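Local coordinates for protein putative 3-hydroxybutyryl-CoA dehydratase (Rhodopseudomonas palustris, PDB 3HIN) that probably acts as a lyase of the enoyl-CoA hydratase/isomerase family, hydrating or dehydrating acyl-CoA thioesters on a crotonase-like fold, at residues 20-25 and 57-62; 31-36 and 74-79; 47-52 and 99-104; 130-135 and 188-193; 139-144 and 168-173. All coordinates share one frame; numbering follows the deposited sequence.

Contact 1: 20-25 and 57-62; sequences VDTVGP and DQIRAV
Pro25 turns its carbonyl toward the chain at Ile59 to Ala61, and the backbones come nearest where the CA atoms of Pro25 and Ile59 lie 4.6 Å apart. Arg60 N gives a short, nearly straight bond of 2.7 Å to Pro25 O, at 168° about the hydrogen and in the carbonyl plane. Ala61 N adds a weak bond to the same oxygen, and Ile59 CA approaches Pro25 O at 3.4 Å in a CA-H...O contact, so this one acceptor collects three consecutive residues. Strand 18-23 is one edge strand of the six-stranded mixed sheet of this crotonase-like fold. Gly24 and Pro25 make the turn from it into antiparallel strand 26-31, while strand 61-66 starts at Ala61, which bonds through its backbone to Leu27. The contact thus sits where a hairpin turn meets the entry of the sheet's third strand. Pro25 CB lies over one face of the Arg60 guanidinium, offset toward its rim, with NH2 of Arg60 3.6 Å from that carbon. The arginine chain bends at its third torsion (chi3 -66°), and its NE is hydrogen-bonded to Ala209 O beyond helix 197-208. Pro25 CB also meets Gln58 O at 3.6 Å. On the strand itself, CG2 of Thr22, anti to its backbone N, touches Ile59 CD1 at 3.8 Å, and both side chains also rest on Leu27.

Contact 2: 31-36 and 74-79; sequences LNRPKK and GLDLSE
Arg33 and Asp76 hold the dense part of this contact, where OD2 of Asp76 takes both terminal nitrogens of the guanidinium. NH2 of Arg33 lies 3.0 Å from Asp76 OD2, on the anti side but tilted out of the carboxylate plane, and NH1 of Arg33 3.2 Å from the same oxygen, nearly along its C-O axis. The two side chains cross at about a right angle. Glu79 meets Arg33 tip to tip, its OE2 2.9 Å from Arg33 NH1 and approached from above the carboxylate plane. Asp76 OD1 accepts Ser78 N at 3.0 Å, an Asx turn that shapes the loop before helix 85-103; the partner loop follows strand 26-31, and a salt-bridge network joins the two. An alanine in place of Arg33 would probably leave Asp76 OD2 with only the weak bond from Lys36 among the two segments, and Glu79 OE2, close beside it, without its salt-bridge mate. Lys36 belongs to the looser, more exposed side: its NZ donates to Ser78 OG at 3.1 Å, but its bond to Asp76 OD2 is weak, at 3.4 Å. Buried Asp76 contrasts with exposed Ser78 and Glu79. Arg33 NH2 also bonds to Ala39 O, and Glu79 OE1 to Asn41 ND2.

Contact 3: 47-52 and 99-104; sequences ALKDCL and FDKIQY
Leu52 and Ile102 meet because CG of Leu52 and CG1 of Ile102 are each anti to their own carbonyl carbon, beside the backbone N (chi1 -42° and -53°). From there CD1 of Leu52 reaches CG1 of Ile102 at 3.7 Å, the two side chains crossing obliquely. Leu52 also lies against Lys101, the pair sliding past each other in opposite directions with Leu52 CB 3.8 Å from Lys101 CB. It is thus the base of the lysine, not its ammonium end, that packs on the leucine. Leu48, one helical turn earlier, adds a longer approach of its CD2 to Ile102 CD1, at 4.5 Å. The contact joins the C-terminal ends of helices 42-51 and 85-103 in the crotonase-like fold; the backbones come nearest at Leu52 and Lys101, with their CA atoms 6.0 Å apart. Leu52 is the first residue after its helix to leave helical torsions. A water bridges the ends of the two helices, donating to Leu52 O at 3.0 Å and to Lys101 O at 2.8 Å, and so links two backbone carbonyls that could not bond to each other. Leu124 and Ala127 of helix 120-127 pack on Ile102 as well, extending the apolar contact to a third helix. Toward the more exposed side, Lys49 CG and Lys101 CG come to 4.2 Å. The ammonium groups of these two lysines lie 5.4 Å apart, NZ to NZ, and their like charges would probably repel each other mildly.

Contact 4: 130-135 and 188-193; sequences IRVAEA and SQYLIE
Tyr190 O is gripped by Ala133 N at 3.0 Å across the strands and by Ser188 OG at 2.9 Å within its own segment, the two donors arriving from opposite faces of the carbonyl plane. Ile192 N continues the parallel pairing with a 2.7 Å bond to Ala133 O. At the other end the side chain of Gln189 replaces a backbone acceptor: its OE1 takes Arg131 N at 2.8 Å, with 166° about the hydrogen, while its NE2 bonds to His129 O. Strand 190-192 is thereby added to strand 130-134 at the edge of the six-stranded sheet. On the sheet face carrying Val132 and Tyr190, CG1 of Val132, anti to its backbone N (chi1 -171°), touches Tyr190 CB at 3.8 Å and, less closely, Ile192 CG1. An alanine at Val132 would probably open a gap beside Tyr190 and Ile192, under helix 197-208. Ile130 CG2 meets the edge of the Tyr190 ring, 3.7 Å from CE2. On the other face, Ala133 CB lies 3.7 Å from Ser188 OG. The chemistry implies an edge strand fixed chiefly by backbone polar bonds, with the glutamine amide extending the pairing past the strand's start.

Contact 5: 139-144 and 168-173; sequences YALPEG and ADMMLT
Strand 138-140, the middle strand of the small three-stranded sheet, runs into the loop that helix 164-173 covers, and Met170 and Met171 carry that cover. Met170 sends its methyl end to the strand: CE lies 3.7 Å from Ala140 CA and 4.4 Å from Tyr139 CB. Its chain bends only at the last torsion (chi3 95°), which places CE over the backbone between these two residues. Leu141 points toward the helix and meets both methionines with one methyl, CD1 being 3.8 Å from Met171 CG and 4.3 Å from Met170 CB. Leu141 and Met171 cross obliquely. The polar backbone is joined through water: one molecule accepts from Leu141 N at 2.7 Å and donates to Met170 O at 3.0 Å, tying the residue just past the strand to the helix. Where the backbones come nearest, in the 3-10 turn at Glu143 and Gly144, Gly144 CA comes to 4.1 Å from Met171 O; a CB at that position would point toward the helix and clash with the same oxygen, so the glycine allows the close passage. Tyr139 stacks its ring on Phe187, which also touches Met170, while Leu122 of helix 120-127 packs on Tyr139 and Leu141. The mainly apolar contact, with one bridging water, is an example of helix-on-strand packing, here closing the side of the small sheet in a crotonase-like fold.

How the contacts relate
Contacts 1, 2 and 3 interleave along the chain, their segments alternating, whereas contacts 4 and 5 follow later, with both segments of contact 5 falling between those of contact 4. Contacts 1 and 4 reach the same six-stranded sheet toward its two edges, with centres 21 Å apart. Contact 3 packs helices 42-51 and 85-103 and touches contact 1 through Val20 with Cys51 and Val62 with Leu52. Contacts 4 and 5 meet at Tyr139, whose OH lies against Ala133 and Ser188. Contacts 1 and 5, about 35 Å apart between centres, lie on opposite sides of the chain's centre. Together with surface contact 2, they tie both sheets and their helices into one crotonase-like domain.

Contact 1: 20-25 and 57-62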
# COMPACT_ATOMS: atom_id res chain seq x y z
N VAL A 20 11.15 34.93 2.37
CA VAL A 20 12.24 34.09 2.84
C VAL A 20 13.33 34.93 3.51
O VAL A 20 13.92 35.84 2.88
CB VAL A 20 12.89 33.37 1.64
CG1 VAL A 20 14.00 32.47 2.11
CG2 VAL A 20 11.86 32.61 0.81
N ASP A 21 13.64 34.64 4.76
CA ASP A 21 14.77 35.35 5.40
C ASP A 21 15.64 34.31 6.07
O ASP A 21 15.28 33.15 6.14
CB ASP A 21 14.27 36.36 6.43
CG ASP A 21 15.24 37.52 6.64
OD1 ASP A 21 16.31 37.62 5.96
OD2 ASP A 21 14.93 38.34 7.52
N THR A 22 16.74 34.76 6.63
CA THR A 22 17.67 33.92 7.33
C THR A 22 17.88 34.68 8.61
O THR A 22 18.41 35.80 8.57
CB THR A 22 18.98 33.86 6.56
OG1 THR A 22 18.72 33.15 5.36
CG2 THR A 22 20.09 33.11 7.34
N VAL A 23 17.44 34.11 9.74
CA VAL A 23 17.73 34.71 11.04
C VAL A 23 18.70 33.82 11.82
O VAL A 23 18.32 32.75 12.30
CB VAL A 23 16.47 34.97 11.85
CG1 VAL A 23 16.82 35.83 13.09
CG2 VAL A 23 15.41 35.66 11.00
N GLY A 24 19.97 34.24 11.92
CA GLY A 24 21.02 33.38 12.47
C GLY A 24 21.04 32.12 11.62
O GLY A 24 21.10 32.20 10.41
N PRO A 25 20.94 30.94 12.24
CA PRO A 25 21.09 29.76 11.37
C PRO A 25 19.72 29.15 10.96
O PRO A 25 19.64 27.97 10.58
CB PRO A 25 21.88 28.80 12.26
CG PRO A 25 21.20 29.01 13.63
CD PRO A 25 20.93 30.57 13.67
N ASP A 57 24.78 25.43 3.74
CA ASP A 57 25.37 24.80 4.94
C ASP A 57 25.16 25.54 6.26
O ASP A 57 25.04 24.93 7.30
CB ASP A 57 26.86 24.55 4.75
CG ASP A 57 27.12 23.27 3.97
OD1 ASP A 57 26.41 22.27 4.26
OD2 ASP A 57 28.02 23.28 3.09
N GLN A 58 25.14 26.87 6.21
CA GLN A 58 24.95 27.66 7.41
C GLN A 58 23.59 27.51 8.05
O GLN A 58 23.41 28.04 9.14
CB GLN A 58 25.16 29.16 7.16
CG GLN A 58 24.32 29.74 6.02
CD GLN A 58 25.11 29.76 4.67
OE1 GLN A 58 24.69 30.39 3.69
NE2 GLN A 58 26.28 29.07 4.65
N ILE A 59 22.64 26.87 7.37
CA ILE A 59 21.28 26.77 7.88
C ILE A 59 21.20 25.48 8.69
O ILE A 59 21.61 24.41 8.20
CB ILE A 59 20.22 26.74 6.74
CG1 ILE A 59 20.17 28.08 5.96
CG2 ILE A 59 18.80 26.26 7.24
CD1 ILE A 59 20.02 29.34 6.80
N ARG A 60 20.67 25.61 9.91
CA ARG A 60 20.48 24.45 10.78
C ARG A 60 19.06 24.19 11.25
O ARG A 60 18.83 23.24 11.98
CB ARG A 60 21.50 24.41 11.95
CG ARG A 60 22.97 24.37 11.46
CD ARG A 60 23.99 24.11 12.59
NE ARG A 60 24.02 25.24 13.52
CZ ARG A 60 24.62 26.41 13.31
NH1 ARG A 60 25.30 26.66 12.17
NH2 ARG A 60 24.53 27.36 14.25
N ALA A 61 18.10 25.01 10.79
CA ALA A 61 16.69 24.83 10.97
C ALA A 61 15.91 25.68 9.99
O ALA A 61 16.43 26.68 9.45
CB ALA A 61 16.27 25.16 12.41
N VAL A 62 14.67 25.25 9.77
CA VAL A 62 13.71 25.91 8.90
C VAL A 62 12.44 26.13 9.69
O VAL A 62 11.90 25.18 10.24
CB VAL A 62 13.31 25.05 7.66
CG1 VAL A 62 12.40 25.88 6.78
CG2 VAL A 62 14.48 24.64 6.86

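Contact 2: 31-36 and 74-79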
# COMPACT_ATOMS: atom_id res chain seq x y z
N LEU A 31 4.64 32.00 4.18
CA LEU A 31 3.65 31.85 3.12
C LEU A 31 2.97 33.22 2.99
O LEU A 31 2.46 33.78 3.97
CB LEU A 31 2.60 30.81 3.52
CG LEU A 31 2.89 29.31 3.27
CD1 LEU A 31 4.35 28.89 3.27
CD2 LEU A 31 2.05 28.46 4.18
N ASN A 32 2.96 33.71 1.75
CA ASN A 32 2.68 35.09 1.51
C ASN A 32 1.63 35.28 0.41
O ASN A 32 1.92 35.90 -0.59
CB ASN A 32 3.99 35.80 1.16
CG ASN A 32 3.82 37.32 1.07
OD1 ASN A 32 3.02 37.91 1.80
ND2 ASN A 32 4.56 37.96 0.15
N ARG A 33 0.44 34.72 0.58
CA ARG A 33 -0.69 35.03 -0.30
C ARG A 33 -1.82 35.42 0.62
O ARG A 33 -2.83 34.76 0.69
CB ARG A 33 -1.06 33.87 -1.18
CG ARG A 33 0.03 33.37 -2.01
CD ARG A 33 -0.48 32.26 -2.87
NE ARG A 33 -1.14 32.87 -4.02
CZ ARG A 33 -2.16 32.31 -4.66
NH1 ARG A 33 -2.72 32.92 -5.68
NH2 ARG A 33 -2.63 31.13 -4.23
N PRO A 34 -1.60 36.48 1.41
CA PRO A 34 -2.54 36.78 2.49
C PRO A 34 -4.01 37.11 2.05
O PRO A 34 -4.95 36.84 2.80
CB PRO A 34 -1.86 37.94 3.25
CG PRO A 34 -0.85 38.53 2.24
CD PRO A 34 -0.39 37.34 1.45
N LYS A 35 -4.19 37.64 0.84
CA LYS A 35 -5.52 38.00 0.36
C LYS A 35 -6.38 36.76 0.18
O LYS A 35 -7.60 36.82 0.20
CB LYS A 35 -5.45 38.80 -0.94
CG LYS A 35 -4.69 40.12 -0.78
CD LYS A 35 -5.10 41.19 -1.85
CE LYS A 35 -4.50 42.56 -1.44
NZ LYS A 35 -5.45 43.71 -1.66
N LYS A 36 -5.72 35.64 -0.04
CA LYS A 36 -6.41 34.36 -0.02
C LYS A 36 -5.90 33.41 1.05
O LYS A 36 -5.83 32.20 0.84
CB LYS A 36 -6.36 33.73 -1.40
CG LYS A 36 -5.10 34.02 -2.14
CD LYS A 36 -5.37 34.62 -3.50
CE LYS A 36 -6.67 34.12 -4.12
NZ LYS A 36 -6.56 34.10 -5.60
N GLY A 74 -5.23 26.02 2.54
CA GLY A 74 -5.11 24.95 1.58
C GLY A 74 -5.30 25.40 0.14
O GLY A 74 -4.92 26.51 -0.19
N LEU A 75 -5.85 24.51 -0.68
CA LEU A 75 -5.83 24.63 -2.13
C LEU A 75 -6.67 25.82 -2.59
O LEU A 75 -7.80 25.98 -2.15
CB LEU A 75 -6.25 23.31 -2.83
CG LEU A 75 -6.26 23.19 -4.40
CD1 LEU A 75 -4.96 23.67 -5.09
CD2 LEU A 75 -6.63 21.76 -4.97
N ASP A 76 -6.04 26.67 -3.43
CA ASP A 76 -6.66 27.84 -4.05
C ASP A 76 -7.87 27.43 -4.92
O ASP A 76 -7.76 26.88 -6.04
CB ASP A 76 -5.63 28.66 -4.86
CG ASP A 76 -6.16 30.08 -5.25
OD1 ASP A 76 -7.41 30.29 -5.20
OD2 ASP A 76 -5.32 30.98 -5.56
N LEU A 77 -9.03 27.77 -4.38
CA LEU A 77 -10.27 27.34 -4.96
C LEU A 77 -10.65 28.22 -6.17
O LEU A 77 -11.46 27.82 -7.00
CB LEU A 77 -11.36 27.29 -3.87
CG LEU A 77 -11.15 26.18 -2.79
CD1 LEU A 77 -12.44 25.94 -2.00
CD2 LEU A 77 -10.65 24.82 -3.38
N SER A 78 -10.00 29.37 -6.30
CA SER A 78 -10.12 30.20 -7.49
C SER A 78 -9.19 29.78 -8.63
O SER A 78 -9.19 30.35 -9.71
CB SER A 78 -9.83 31.69 -7.15
OG SER A 78 -8.49 31.91 -6.69
N GLU A 79 -8.34 28.80 -8.38
CA GLU A 79 -7.33 28.48 -9.34
C GLU A 79 -7.40 27.01 -9.72
O GLU A 79 -6.42 26.44 -10.18
CB GLU A 79 -5.96 28.88 -8.77
CG GLU A 79 -5.65 30.39 -8.94
CD GLU A 79 -4.23 30.84 -8.48
OE1 GLU A 79 -3.24 30.06 -8.57
OE2 GLU A 79 -4.11 32.03 -8.08

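Contact 3: 47-52 and 99-104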
# COMPACT_ATOMS: atom_id res chain seq x y z
N ALA A 47 8.02 27.30 -5.72
CA ALA A 47 8.92 28.21 -5.00
C ALA A 47 9.35 27.57 -3.70
O ALA A 47 10.49 27.72 -3.35
CB ALA A 47 8.26 29.57 -4.68
N LEU A 48 8.41 26.95 -2.98
CA LEU A 48 8.70 26.20 -1.76
C LEU A 48 9.73 25.07 -1.95
O LEU A 48 10.71 25.00 -1.26
CB LEU A 48 7.39 25.59 -1.20
CG LEU A 48 7.48 24.86 0.14
CD1 LEU A 48 8.17 25.78 1.17
CD2 LEU A 48 6.06 24.41 0.68
N LYS A 49 9.52 24.21 -2.90
CA LYS A 49 10.46 23.18 -3.21
C LYS A 49 11.87 23.75 -3.44
O LYS A 49 12.86 23.20 -2.94
CB LYS A 49 9.98 22.49 -4.47
CG LYS A 49 10.72 21.24 -4.86
CD LYS A 49 9.99 20.64 -6.08
CE LYS A 49 10.95 19.93 -7.00
NZ LYS A 49 10.96 18.49 -6.56
N ASP A 50 11.93 24.84 -4.20
CA ASP A 50 13.17 25.56 -4.44
C ASP A 50 13.86 25.97 -3.16
O ASP A 50 15.05 25.74 -3.03
CB ASP A 50 12.95 26.82 -5.29
CG ASP A 50 12.88 26.52 -6.78
OD1 ASP A 50 12.99 25.31 -7.15
OD2 ASP A 50 12.69 27.50 -7.59
N CYS A 51 13.13 26.60 -2.23
CA CYS A 51 13.76 27.05 -0.98
C CYS A 51 14.35 25.86 -0.22
O CYS A 51 15.37 26.01 0.41
CB CYS A 51 12.75 27.65 -0.04
SG CYS A 51 12.23 29.19 -0.55
N LEU A 52 13.68 24.71 -0.26
CA LEU A 52 14.22 23.50 0.36
C LEU A 52 15.16 22.66 -0.54
O LEU A 52 15.50 21.55 -0.19
CB LEU A 52 13.07 22.68 0.90
CG LEU A 52 11.99 23.50 1.60
CD1 LEU A 52 10.69 22.71 1.73
CD2 LEU A 52 12.49 23.89 2.97
N PHE A 99 6.53 18.10 -0.65
CA PHE A 99 6.51 17.77 0.79
C PHE A 99 7.62 16.81 1.20
O PHE A 99 8.00 16.77 2.39
CB PHE A 99 5.14 17.21 1.18
CG PHE A 99 4.04 18.24 1.12
CD1 PHE A 99 4.35 19.60 1.23
CD2 PHE A 99 2.69 17.85 0.96
CE1 PHE A 99 3.32 20.60 1.19
CE2 PHE A 99 1.66 18.81 0.92
CZ PHE A 99 1.98 20.19 1.07
N ASP A 100 8.13 16.01 0.26
CA ASP A 100 9.26 15.15 0.61
C ASP A 100 10.44 16.04 1.03
O ASP A 100 11.23 15.65 1.88
CB ASP A 100 9.72 14.30 -0.59
CG ASP A 100 8.93 13.01 -0.76
OD1 ASP A 100 8.96 12.54 -1.90
OD2 ASP A 100 8.25 12.47 0.17
N LYS A 101 10.58 17.23 0.43
CA LYS A 101 11.72 18.09 0.82
C LYS A 101 11.52 18.67 2.23
O LYS A 101 12.45 19.14 2.82
CB LYS A 101 11.84 19.27 -0.15
CG LYS A 101 11.96 18.83 -1.60
CD LYS A 101 13.22 18.10 -1.84
CE LYS A 101 13.79 18.50 -3.23
NZ LYS A 101 15.25 18.07 -3.30
N ILE A 102 10.30 18.66 2.74
CA ILE A 102 10.08 19.00 4.13
C ILE A 102 10.38 17.79 5.04
O ILE A 102 11.23 17.84 5.92
CB ILE A 102 8.63 19.38 4.35
CG1 ILE A 102 8.23 20.48 3.33
CG2 ILE A 102 8.42 19.86 5.80
CD1 ILE A 102 6.88 21.22 3.71
N GLN A 103 9.63 16.71 4.82
CA GLN A 103 9.81 15.50 5.61
C GLN A 103 11.26 15.05 5.71
O GLN A 103 11.76 14.74 6.80
CB GLN A 103 9.02 14.30 4.98
CG GLN A 103 9.07 13.00 5.91
CD GLN A 103 8.05 11.92 5.47
OE1 GLN A 103 7.24 12.15 4.58
NE2 GLN A 103 8.09 10.74 6.11
N TYR A 104 11.95 15.01 4.55
CA TYR A 104 13.27 14.44 4.47
C TYR A 104 14.29 15.56 4.40
O TYR A 104 15.41 15.35 3.94
CB TYR A 104 13.41 13.42 3.29
CG TYR A 104 12.47 12.27 3.46
CD1 TYR A 104 11.32 12.13 2.63
CD2 TYR A 104 12.64 11.37 4.53
CE1 TYR A 104 10.41 11.07 2.85
CE2 TYR A 104 11.74 10.31 4.75
CZ TYR A 104 10.64 10.16 3.86
OH TYR A 104 9.74 9.10 4.07
O HOH W 1 15.06 19.52 1.92

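Contact 4: 130-135 and 188-193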
# COMPACT_ATOMS: atom_id res chain seq x y z
N ILE A 130 8.02 19.42 13.61
CA ILE A 130 7.42 20.00 14.84
C ILE A 130 6.42 21.08 14.42
O ILE A 130 6.67 21.84 13.50
CB ILE A 130 8.49 20.62 15.68
CG1 ILE A 130 9.51 19.56 16.14
CG2 ILE A 130 7.95 21.48 16.91
CD1 ILE A 130 10.75 20.19 16.76
N ARG A 131 5.30 21.17 15.11
CA ARG A 131 4.32 22.21 14.83
C ARG A 131 4.16 22.91 16.16
O ARG A 131 4.16 22.24 17.24
CB ARG A 131 2.99 21.56 14.35
CG ARG A 131 2.95 21.03 12.90
CD ARG A 131 1.92 19.87 12.70
NE ARG A 131 2.37 18.72 13.51
CZ ARG A 131 3.42 17.96 13.20
NH1 ARG A 131 3.84 16.98 14.06
NH2 ARG A 131 4.09 18.13 12.04
N VAL A 132 4.04 24.25 16.11
CA VAL A 132 3.71 25.08 17.24
C VAL A 132 2.43 25.80 16.84
O VAL A 132 2.38 26.42 15.74
CB VAL A 132 4.79 26.13 17.56
CG1 VAL A 132 4.45 26.78 18.87
CG2 VAL A 132 6.15 25.50 17.66
N ALA A 133 1.41 25.67 17.68
CA ALA A 133 0.11 26.25 17.41
C ALA A 133 -0.20 27.37 18.40
O ALA A 133 -0.16 27.15 19.63
CB ALA A 133 -0.98 25.18 17.41
N GLU A 134 -0.44 28.58 17.84
CA GLU A 134 -1.12 29.71 18.53
C GLU A 134 -2.60 29.42 18.84
O GLU A 134 -3.20 28.57 18.17
CB GLU A 134 -1.16 30.92 17.58
CG GLU A 134 -0.16 31.90 17.85
CD GLU A 134 -0.07 32.99 16.81
OE1 GLU A 134 -1.05 33.71 16.48
OE2 GLU A 134 1.07 33.15 16.38
N ALA A 135 -3.22 30.15 19.78
CA ALA A 135 -4.61 29.85 20.12
C ALA A 135 -5.57 29.88 18.91
O ALA A 135 -6.56 29.15 18.91
CB ALA A 135 -5.11 30.79 21.18
N SER A 188 -0.32 19.21 17.16
CA SER A 188 0.89 19.95 17.39
C SER A 188 1.58 19.48 18.64
O SER A 188 0.94 19.05 19.62
CB SER A 188 0.62 21.46 17.50
OG SER A 188 -0.11 21.82 18.71
N GLN A 189 2.88 19.60 18.70
CA GLN A 189 3.55 19.25 19.92
C GLN A 189 3.53 20.42 20.86
O GLN A 189 3.69 20.25 22.02
CB GLN A 189 4.97 18.86 19.65
CG GLN A 189 5.10 17.70 18.80
CD GLN A 189 5.49 18.06 17.44
OE1 GLN A 189 5.03 19.03 16.91
NE2 GLN A 189 6.35 17.29 16.87
N TYR A 190 3.31 21.60 20.34
CA TYR A 190 3.27 22.75 21.25
C TYR A 190 1.98 23.58 21.09
O TYR A 190 1.52 23.78 19.99
CB TYR A 190 4.45 23.69 21.00
CG TYR A 190 5.81 23.09 21.29
CD1 TYR A 190 6.41 23.26 22.56
CD2 TYR A 190 6.51 22.35 20.32
CE1 TYR A 190 7.66 22.70 22.85
CE2 TYR A 190 7.78 21.80 20.62
CZ TYR A 190 8.31 21.96 21.87
OH TYR A 190 9.53 21.38 22.18
N LEU A 191 1.49 24.17 22.18
CA LEU A 191 0.52 25.22 22.07
C LEU A 191 1.08 26.48 22.73
O LEU A 191 1.56 26.43 23.86
CB LEU A 191 -0.79 24.80 22.74
CG LEU A 191 -1.93 25.83 22.94
CD1 LEU A 191 -2.64 26.18 21.61
CD2 LEU A 191 -2.90 25.15 23.88
N ILE A 192 1.00 27.59 22.02
CA ILE A 192 1.28 28.89 22.61
C ILE A 192 -0.05 29.62 22.79
O ILE A 192 -0.68 30.04 21.84
CB ILE A 192 2.25 29.69 21.73
CG1 ILE A 192 3.68 29.33 22.11
CG2 ILE A 192 2.05 31.23 21.91
CD1 ILE A 192 4.29 30.18 23.21
N GLU A 193 -0.47 29.73 24.05
CA GLU A 193 -1.78 30.35 24.36
C GLU A 193 -1.73 31.89 24.24
O GLU A 193 -2.73 32.52 23.82
CB GLU A 193 -2.30 29.95 25.76
CG GLU A 193 -2.85 28.51 25.83
CD GLU A 193 -2.26 27.73 27.01
OE1 GLU A 193 -2.62 28.06 28.16
OE2 GLU A 193 -1.44 26.80 26.79

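Contact 5: 139-144 and 168-173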
# COMPACT_ATOMS: atom_id res chain seq x y z
N TYR A 139 -8.13 23.43 12.65
CA TYR A 139 -7.77 22.32 11.76
C TYR A 139 -9.02 21.71 11.16
O TYR A 139 -10.07 21.57 11.86
CB TYR A 139 -7.11 21.22 12.54
CG TYR A 139 -5.91 21.66 13.34
CD1 TYR A 139 -4.69 21.92 12.70
CD2 TYR A 139 -6.01 21.86 14.72
CE1 TYR A 139 -3.60 22.35 13.40
CE2 TYR A 139 -4.89 22.31 15.48
CZ TYR A 139 -3.69 22.52 14.79
OH TYR A 139 -2.58 22.95 15.46
N ALA A 140 -8.93 21.40 9.86
CA ALA A 140 -10.04 20.79 9.18
C ALA A 140 -9.60 20.20 7.87
O ALA A 140 -8.59 20.65 7.25
CB ALA A 140 -11.16 21.80 8.92
N LEU A 141 -10.38 19.21 7.43
CA LEU A 141 -10.27 18.67 6.09
C LEU A 141 -11.61 18.80 5.38
O LEU A 141 -12.38 17.84 5.34
CB LEU A 141 -9.86 17.22 6.16
CG LEU A 141 -8.48 17.05 6.75
CD1 LEU A 141 -8.42 15.58 7.18
CD2 LEU A 141 -7.36 17.42 5.80
N PRO A 142 -11.90 19.98 4.82
CA PRO A 142 -13.23 20.27 4.23
C PRO A 142 -13.46 19.61 2.87
O PRO A 142 -14.53 19.73 2.31
CB PRO A 142 -13.18 21.78 4.04
CG PRO A 142 -11.76 21.95 3.56
CD PRO A 142 -11.03 21.16 4.69
N GLU A 143 -12.45 18.93 2.36
CA GLU A 143 -12.47 18.39 0.99
C GLU A 143 -13.59 17.42 0.69
O GLU A 143 -14.16 17.43 -0.44
CB GLU A 143 -11.12 17.70 0.61
CG GLU A 143 -10.23 17.25 1.77
CD GLU A 143 -9.23 18.34 2.13
OE1 GLU A 143 -9.64 19.30 2.79
OE2 GLU A 143 -8.06 18.27 1.70
N GLY A 144 -13.84 16.54 1.66
CA GLY A 144 -14.90 15.55 1.58
C GLY A 144 -16.26 16.13 1.25
O GLY A 144 -17.06 15.51 0.58
N ALA A 168 -10.81 9.98 9.96
CA ALA A 168 -11.96 9.52 9.25
C ALA A 168 -13.16 10.39 9.64
O ALA A 168 -13.98 10.82 8.80
CB ALA A 168 -12.19 8.03 9.61
N ASP A 169 -13.31 10.64 10.94
CA ASP A 169 -14.41 11.50 11.39
C ASP A 169 -14.32 12.90 10.80
O ASP A 169 -15.33 13.41 10.31
CB ASP A 169 -14.48 11.48 12.93
CG ASP A 169 -15.30 12.59 13.51
OD1 ASP A 169 -16.44 12.82 13.04
OD2 ASP A 169 -14.82 13.18 14.51
N MET A 170 -13.14 13.51 10.83
CA MET A 170 -12.92 14.89 10.23
C MET A 170 -13.37 14.93 8.74
O MET A 170 -14.07 15.85 8.33
CB MET A 170 -11.42 15.28 10.25
CG MET A 170 -10.92 15.76 11.49
SD MET A 170 -9.20 15.95 11.49
CE MET A 170 -9.23 17.72 11.06
N MET A 171 -12.97 13.91 7.98
CA MET A 171 -13.32 13.81 6.55
C MET A 171 -14.79 13.53 6.33
O MET A 171 -15.41 14.14 5.44
CB MET A 171 -12.43 12.77 5.84
CG MET A 171 -10.95 13.04 6.06
SD MET A 171 -9.91 11.99 4.99
CE MET A 171 -10.33 12.93 3.51
N LEU A 172 -15.41 12.65 7.13
CA LEU A 172 -16.79 12.35 6.86
C LEU A 172 -17.77 13.45 7.26
O LEU A 172 -18.89 13.52 6.70
CB LEU A 172 -17.21 11.05 7.56
CG LEU A 172 -16.50 9.80 7.02
CD1 LEU A 172 -16.71 8.70 8.05
CD2 LEU A 172 -17.15 9.47 5.70
N THR A 173 -17.40 14.26 8.26
CA THR A 173 -18.33 15.20 8.89
C THR A 173 -17.93 16.66 8.80
O THR A 173 -18.76 17.51 9.14
CB THR A 173 -18.55 14.94 10.43
OG1 THR A 173 -17.32 15.20 11.13
CG2 THR A 173 -18.99 13.49 10.69
O HOH W 2 -12.64 18.52 8.67